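Local atomic coordinates of transcriptional regulator, PadR family (Bacillus cereus, PDB entry 4ESB), a protein that probably binds DNA as a dimer through winged helix-turn-helix domains and so regulates transcription, as a member of the PadR family. Residues Glu22-Gly25 / Tyr26-Ser29; Ile76-Lys79 / Gly80-Leu84; Val94-Thr97 / Val98-Leu102. All coordinates share one frame; numbering follows the deposited sequence.

Interaction 1 (Glu22-Gly25 / Tyr26-Ser29); sequences EVYG and YELS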
loop_
_atom_site.group_PDB
_atom_site.type_symbol
_atom_site.label_atom_id
_atom_site.label_comp_id
_atom_site.label_asym_id
_atom_site.label_seq_id
_atom_site.Cartn_x
_atom_site.Cartn_y
_atom_site.Cartn_z
ATOM N N GLU A 22 18.730 14.702 8.751
ATOM C CA GLU A 22 19.902 14.051 8.181
ATOM C C GLU A 22 20.272 12.847 9.037
ATOM O O GLU A 22 20.509 12.986 10.236
ATOM C CB GLU A 22 21.083 15.024 8.146
ATOM C CG GLU A 22 21.624 15.315 6.763
ATOM C CD GLU A 22 22.889 16.146 6.806
ATOM O OE1 GLU A 22 23.030 16.977 7.730
ATOM O OE2 GLU A 22 23.748 15.963 5.919
ATOM N N VAL A 23 20.332 11.670 8.425
ATOM C CA VAL A 23 20.650 10.448 9.161
ATOM C C VAL A 23 21.625 9.555 8.402
ATOM O O VAL A 23 21.612 9.519 7.171
ATOM C CB VAL A 23 19.382 9.622 9.455
ATOM C CG1 VAL A 23 18.464 10.367 10.418
ATOM C CG2 VAL A 23 18.660 9.273 8.159
ATOM N N TYR A 24 22.467 8.833 9.137
ATOM C CA TYR A 24 23.320 7.821 8.518
ATOM C C TYR A 24 22.618 6.467 8.528
ATOM O O TYR A 24 21.585 6.301 9.178
ATOM C CB TYR A 24 24.722 7.754 9.155
ATOM C CG TYR A 24 24.795 7.490 10.650
ATOM C CD1 TYR A 24 24.517 8.489 11.571
ATOM C CD2 TYR A 24 25.198 6.251 11.135
ATOM C CE1 TYR A 24 24.604 8.254 12.933
ATOM C CE2 TYR A 24 25.292 6.008 12.495
ATOM C CZ TYR A 24 24.995 7.011 13.387
ATOM O OH TYR A 24 25.088 6.768 14.741
ATOM N N GLY A 25 23.173 5.514 7.788
ATOM C CA GLY A 25 22.510 4.248 7.526
ATOM C C GLY A 25 21.941 3.553 8.749
ATOM O O GLY A 25 20.770 3.175 8.766
ATOM N N TYR A 26 22.769 3.383 9.774
ATOM C CA TYR A 26 22.366 2.650 10.968
ATOM C C TYR A 26 21.289 3.412 11.732
ATOM O O TYR A 26 20.341 2.824 12.257
ATOM C CB TYR A 26 23.574 2.408 11.872
ATOM C CG TYR A 26 23.207 1.861 13.230
ATOM C CD1 TYR A 26 22.709 0.573 13.367
ATOM C CD2 TYR A 26 23.358 2.633 14.374
ATOM C CE1 TYR A 26 22.368 0.070 14.605
ATOM C CE2 TYR A 26 23.022 2.139 15.616
ATOM C CZ TYR A 26 22.527 0.857 15.725
ATOM O OH TYR A 26 22.191 0.357 16.960
ATOM N N GLU A 27 21.453 4.727 11.789
ATOM C CA GLU A 27 20.485 5.609 12.427
ATOM C C GLU A 27 19.123 5.484 11.745
ATOM O O GLU A 27 18.083 5.457 12.404
ATOM C CB GLU A 27 20.989 7.050 12.344
ATOM C CG GLU A 27 20.197 8.066 13.140
ATOM C CD GLU A 27 20.737 9.473 12.958
ATOM O OE1 GLU A 27 20.192 10.411 13.577
ATOM O OE2 GLU A 27 21.709 9.637 12.190
ATOM N N LEU A 28 19.141 5.392 10.420
ATOM C CA LEU A 28 17.916 5.283 9.634
ATOM C C LEU A 28 17.147 4.004 9.954
ATOM O O LEU A 28 15.962 4.048 10.286
ATOM C CB LEU A 28 18.238 5.328 8.139
ATOM C CG LEU A 28 17.064 5.084 7.188
ATOM C CD1 LEU A 28 15.961 6.109 7.408
ATOM C CD2 LEU A 28 17.531 5.102 5.740
ATOM N N SER A 29 17.824 2.866 9.856
ATOM C CA SER A 29 17.175 1.573 10.055
ATOM C C SER A 29 16.712 1.390 11.499
ATOM O O SER A 29 15.721 0.704 11.755
ATOM C CB SER A 29 18.117 0.438 9.669
ATOM O OG SER A 29 19.065 0.207 10.686
#
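Glu27 reaches back from the first turn of helix 25-34 to the residues that lead into it, Val23 and Tyr24, at the start of a helix of the winged helix-turn-helix domain. Its CB lies over one face of the Tyr24 ring, 3.9 Å from the ring centroid and only 15° off the normal, a CH-pi contact displaced from the ring centre. CG runs anti to the backbone N (chi1 -171°) and the chain stays extended beyond it, which carries CG and CD across Val23 at about a right angle, Glu27 CD coming 3.5 Å from Val23 CG1. Of the two carboxylate oxygens, OE1 also stays near Val23 CG1, while OE2 accepts a hydrogen bond of 3.2 Å from Tyr24 N, the N-cap residue. The donor arrives on the anti side, 33° out of the carboxylate plane. The side chain of this early helical residue thus bonds back to the N-cap backbone, the side-chain-to-backbone half of a capping box.

Tyr24 O takes Leu28 N at 2.9 Å and Gly25 O takes Ser29 N, the opening i-to-i+4 bonds of the helix. Val23 and Leu28 meet through CG2 and CB, beside Ile18 and Ile17 of helix 10-20. Beyond the two segments the Tyr24 ring meets that of Tyr73 nearly at right angles and makes a cation-pi contact with Arg71. Besides bonding the Tyr24 amide, Glu27 OE2 lies 3.1 Å from Tyr24 CD1.

Interaction 2 (Ile76-Lys79 / Gly80-Leu84); sequences ITDK and GLEQL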
loop_
_atom_site.group_PDB
_atom_site.type_symbol
_atom_site.label_atom_id
_atom_site.label_comp_id
_atom_site.label_asym_id
_atom_site.label_seq_id
_atom_site.Cartn_x
_atom_site.Cartn_y
_atom_site.Cartn_z
ATOM N N ILE A 76 17.678 14.745 1.614
ATOM C CA ILE A 76 16.715 14.636 0.524
ATOM C C ILE A 76 16.970 15.720 -0.518
ATOM O O ILE A 76 17.349 16.841 -0.177
ATOM C CB ILE A 76 15.272 14.765 1.067
ATOM C CG1 ILE A 76 14.255 14.232 0.056
ATOM C CG2 ILE A 76 14.965 16.214 1.445
ATOM C CD1 ILE A 76 12.866 14.050 0.647
ATOM N N THR A 77 16.778 15.376 -1.788
ATOM C CA THR A 77 16.921 16.346 -2.872
ATOM C C THR A 77 15.580 17.013 -3.147
ATOM O O THR A 77 14.550 16.596 -2.613
ATOM C CB THR A 77 17.408 15.687 -4.179
ATOM O OG1 THR A 77 16.399 14.804 -4.687
ATOM C CG2 THR A 77 18.701 14.913 -3.950
ATOM N N ASP A 78 15.590 18.050 -3.978
ATOM C CA ASP A 78 14.353 18.712 -4.373
ATOM C C ASP A 78 13.432 17.718 -5.071
ATOM O O ASP A 78 12.233 17.665 -4.801
ATOM C CB ASP A 78 14.642 19.894 -5.296
ATOM C CG ASP A 78 13.384 20.454 -5.933
ATOM O OD1 ASP A 78 12.593 21.108 -5.221
ATOM O OD2 ASP A 78 13.187 20.237 -7.148
ATOM N N LYS A 79 14.005 16.934 -5.976
ATOM C CA LYS A 79 13.260 15.890 -6.666
ATOM C C LYS A 79 12.651 14.920 -5.655
ATOM O O LYS A 79 11.509 14.488 -5.804
ATOM C CB LYS A 79 14.176 15.130 -7.627
ATOM C CG LYS A 79 13.487 14.006 -8.384
ATOM C CD LYS A 79 14.453 13.280 -9.306
ATOM C CE LYS A 79 13.788 12.086 -9.975
ATOM N NZ LYS A 79 14.757 11.261 -10.747
ATOM N N GLY A 80 13.422 14.588 -4.624
ATOM C CA GLY A 80 12.966 13.678 -3.590
ATOM C C GLY A 80 11.815 14.253 -2.785
ATOM O O GLY A 80 10.896 13.529 -2.396
ATOM N N LEU A 81 11.868 15.556 -2.530
ATOM C CA LEU A 81 10.808 16.240 -1.796
ATOM C C LEU A 81 9.516 16.275 -2.604
ATOM O O LEU A 81 8.433 16.065 -2.064
ATOM C CB LEU A 81 11.233 17.666 -1.445
ATOM C CG LEU A 81 12.261 17.808 -0.321
ATOM C CD1 LEU A 81 12.985 19.135 -0.446
ATOM C CD2 LEU A 81 11.592 17.690 1.040
ATOM N N GLU A 82 9.632 16.550 -3.900
ATOM C CA GLU A 82 8.467 16.548 -4.778
ATOM C C GLU A 82 7.757 15.208 -4.668
ATOM O O GLU A 82 6.538 15.136 -4.521
ATOM C CB GLU A 82 8.887 16.776 -6.231
ATOM C CG GLU A 82 9.011 18.231 -6.631
ATOM C CD GLU A 82 9.744 18.406 -7.948
ATOM O OE1 GLU A 82 9.994 17.388 -8.630
ATOM O OE2 GLU A 82 10.075 19.560 -8.299
ATOM N N GLN A 83 8.548 14.145 -4.737
ATOM C CA GLN A 83 8.025 12.789 -4.737
ATOM C C GLN A 83 7.460 12.423 -3.369
ATOM O O GLN A 83 6.503 11.657 -3.269
ATOM C CB GLN A 83 9.127 11.808 -5.141
ATOM C CG GLN A 83 8.639 10.395 -5.424
ATOM C CD GLN A 83 9.669 9.563 -6.167
ATOM O OE1 GLN A 83 10.311 10.046 -7.102
ATOM N NE2 GLN A 83 9.836 8.311 -5.751
ATOM N N LEU A 84 8.052 12.978 -2.317
ATOM C CA LEU A 84 7.541 12.780 -0.967
ATOM C C LEU A 84 6.134 13.354 -0.847
ATOM O O LEU A 84 5.267 12.760 -0.206
ATOM C CB LEU A 84 8.470 13.425 0.064
ATOM C CG LEU A 84 7.951 13.460 1.505
ATOM C CD1 LEU A 84 7.682 12.053 2.027
ATOM C CD2 LEU A 84 8.935 14.186 2.407
#
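Thr77 is the N-cap of the long helix 78-101, its OG1 accepting from Gly80 N at 3.0 Å, with an N-H...O angle of 151°. A chi1 of 67° turns OG1 in toward the first helical turn, and the same hydroxyl also bonds Lys56 O. Backbone bonds take over at once, Leu81 N to Thr77 O at 2.9 Å, then Glu82 N to Asp78 O and Gln83 N to Lys79 O.

The apolar part belongs to Ile76, which folds over the first turn. Its CG2 lies 3.6 Å from Leu81 CG, and its CD1 rests on the backbone of Gly80, 3.6 Å from Gly80 C, before reaching Leu84 CD2 more loosely at 4.3 Å. Gly80 has no side chain, and Ile76 lies directly against its main chain.

Among the charged groups, Asp78 OD2 and Glu82 OE2 stand 3.4 Å apart, an unfavourable pair if both are ionised, though the nearby helix N-terminus would probably ease it. Lys79 NZ hydrogen-bonds Glu55 O.

The joint turns strand 70-76 into helix 78-101; Ile76 and Leu84 pack on Ser19 of helix 10-20, and Lys79 and Gln83 cover Leu57, just ahead of strand 58-64.

Interaction 3 (Val94-Thr97 / Val98-Leu102); sequences VSTT and VNNLL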
loop_
_atom_site.group_PDB
_atom_site.type_symbol
_atom_site.label_atom_id
_atom_site.label_comp_id
_atom_site.label_asym_id
_atom_site.label_seq_id
_atom_site.Cartn_x
_atom_site.Cartn_y
_atom_site.Cartn_z
ATOM N N VAL A 94 -5.538 6.630 -0.317
ATOM C CA VAL A 94 -5.712 5.187 -0.186
ATOM C C VAL A 94 -6.040 4.781 1.251
ATOM O O VAL A 94 -6.890 3.923 1.482
ATOM C CB VAL A 94 -4.449 4.430 -0.652
ATOM C CG1 VAL A 94 -3.251 4.796 0.215
ATOM C CG2 VAL A 94 -4.686 2.930 -0.631
ATOM N N SER A 95 -5.360 5.396 2.211
ATOM C CA SER A 95 -5.597 5.111 3.620
ATOM C C SER A 95 -7.062 5.351 3.961
ATOM O O SER A 95 -7.726 4.494 4.543
ATOM C CB SER A 95 -4.700 5.990 4.494
ATOM O OG SER A 95 -5.047 5.887 5.865
ATOM N N THR A 96 -7.559 6.525 3.590
ATOM C CA THR A 96 -8.949 6.891 3.838
ATOM C C THR A 96 -9.903 5.926 3.140
ATOM O O THR A 96 -10.876 5.461 3.732
ATOM C CB THR A 96 -9.233 8.324 3.346
ATOM O OG1 THR A 96 -8.622 9.266 4.236
ATOM C CG2 THR A 96 -10.732 8.595 3.278
ATOM N N THR A 97 -9.611 5.630 1.879
ATOM C CA THR A 97 -10.464 4.766 1.067
ATOM C C THR A 97 -10.568 3.353 1.645
ATOM O O THR A 97 -11.666 2.829 1.832
ATOM C CB THR A 97 -9.941 4.688 -0.382
ATOM O OG1 THR A 97 -10.027 5.983 -0.992
ATOM C CG2 THR A 97 -10.748 3.697 -1.203
ATOM N N VAL A 98 -9.423 2.739 1.924
ATOM C CA VAL A 98 -9.398 1.373 2.440
ATOM C C VAL A 98 -9.953 1.286 3.864
ATOM O O VAL A 98 -10.720 0.378 4.184
ATOM C CB VAL A 98 -7.968 0.787 2.412
ATOM C CG1 VAL A 98 -7.911 -0.536 3.170
ATOM C CG2 VAL A 98 -7.499 0.598 0.978
ATOM N N ASN A 99 -9.565 2.227 4.718
ATOM C CA ASN A 99 -10.002 2.210 6.112
ATOM C C ASN A 99 -11.506 2.412 6.271
ATOM O O ASN A 99 -12.122 1.805 7.144
ATOM C CB ASN A 99 -9.246 3.257 6.936
ATOM C CG ASN A 99 -7.896 2.758 7.411
ATOM O OD1 ASN A 99 -7.705 1.560 7.619
ATOM N ND2 ASN A 99 -6.954 3.676 7.591
ATOM N N ASN A 100 -12.098 3.266 5.442
ATOM C CA ASN A 100 -13.544 3.457 5.478
ATOM C C ASN A 100 -14.267 2.196 5.026
ATOM O O ASN A 100 -15.293 1.817 5.592
ATOM C CB ASN A 100 -13.968 4.634 4.599
ATOM C CG ASN A 100 -13.627 5.977 5.213
ATOM O OD1 ASN A 100 -13.265 6.065 6.387
ATOM N ND2 ASN A 100 -13.756 7.037 4.422
ATOM N N LEU A 101 -13.721 1.545 4.003
ATOM C CA LEU A 101 -14.332 0.348 3.443
ATOM C C LEU A 101 -14.366 -0.808 4.440
ATOM O O LEU A 101 -15.400 -1.446 4.628
ATOM C CB LEU A 101 -13.581 -0.094 2.186
ATOM C CG LEU A 101 -14.164 -1.334 1.506
ATOM C CD1 LEU A 101 -15.596 -1.074 1.068
ATOM C CD2 LEU A 101 -13.307 -1.755 0.323
ATOM N N LEU A 102 -13.229 -1.072 5.076
ATOM C CA LEU A 102 -13.088 -2.234 5.950
ATOM C C LEU A 102 -13.841 -2.107 7.275
ATOM O O LEU A 102 -13.597 -2.877 8.206
ATOM C CB LEU A 102 -11.605 -2.503 6.229
ATOM C CG LEU A 102 -10.759 -2.901 5.018
ATOM C CD1 LEU A 102 -9.324 -3.197 5.430
ATOM C CD2 LEU A 102 -11.368 -4.101 4.309
#
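Val98 N bonds Val94 O at 2.8 Å and nearly straight, with an N-H...O angle of 173°, in the last turns of helix 78-101. The next bonds repeat the i-to-i+4 pattern: Asn99 N to Ser95 O, Asn100 N to Thr96 O, and Leu101 N to Thr97 O, the longest of the four at 3.3 Å. Leu102 then leaves helical geometry.

Side-chain polar groups follow the same spacing. Asn99 CB sits 3.1 Å from Ser95 O, and Asn99 ND2 is 3.4 Å from Ser95 OG. The hydrogen bond of Asn99 OD1 is to Trp91 NE1 of the second subunit, while Ser95 OG and Asn99 ND2 form weak, reciprocal hydrogen bonds with Asn99 ND2 and Ser95 OG of that subunit. Both threonines turn their hydroxyls back along the helix, Thr96 OG1 to Gly92 O and Thr97 OG1 to Met93 O. With chi1 near -73°, Thr96 leaves CG2 anti to its own N, and this methyl lies 3.6 Å from Asn100 ND2, the two side chains running side by side.

On the apolar side Val94 and Val98 point the same way and meet through their CG2 methyls at 4.0 Å. A long C-terminal helix used for dimerisation is characteristic of PadR-family regulators, and here its end packs mostly against helices 78-101 and 10-20 of the second subunit, Val98 on Trp91, Leu101 on Cys13 and Leu102 on Tyr16, with Thr97 on Phe37 from the segment between that subunit's helices 25-34 and 42-54.

Interactions 1 and 2 both begin helices within the PadR-like winged helix-turn-helix region and come within about 7 Å at their nearest atoms without touching. Each is partly buried, yet they cap differently: interaction 1 uses a carboxylate reaching back from the first turn, interaction 2 a threonine hydroxyl reaching forward. Interactions 2 and 3 share helix 78-101, their centres about 26 Å apart. Interaction 2 ties the start of that helix to its own domain, whereas interaction 3, mostly buried, packs chiefly against the second subunit. Charged side chains mark the first two contacts; the third relies on amides, hydroxyls and aliphatic groups at the dimer interface.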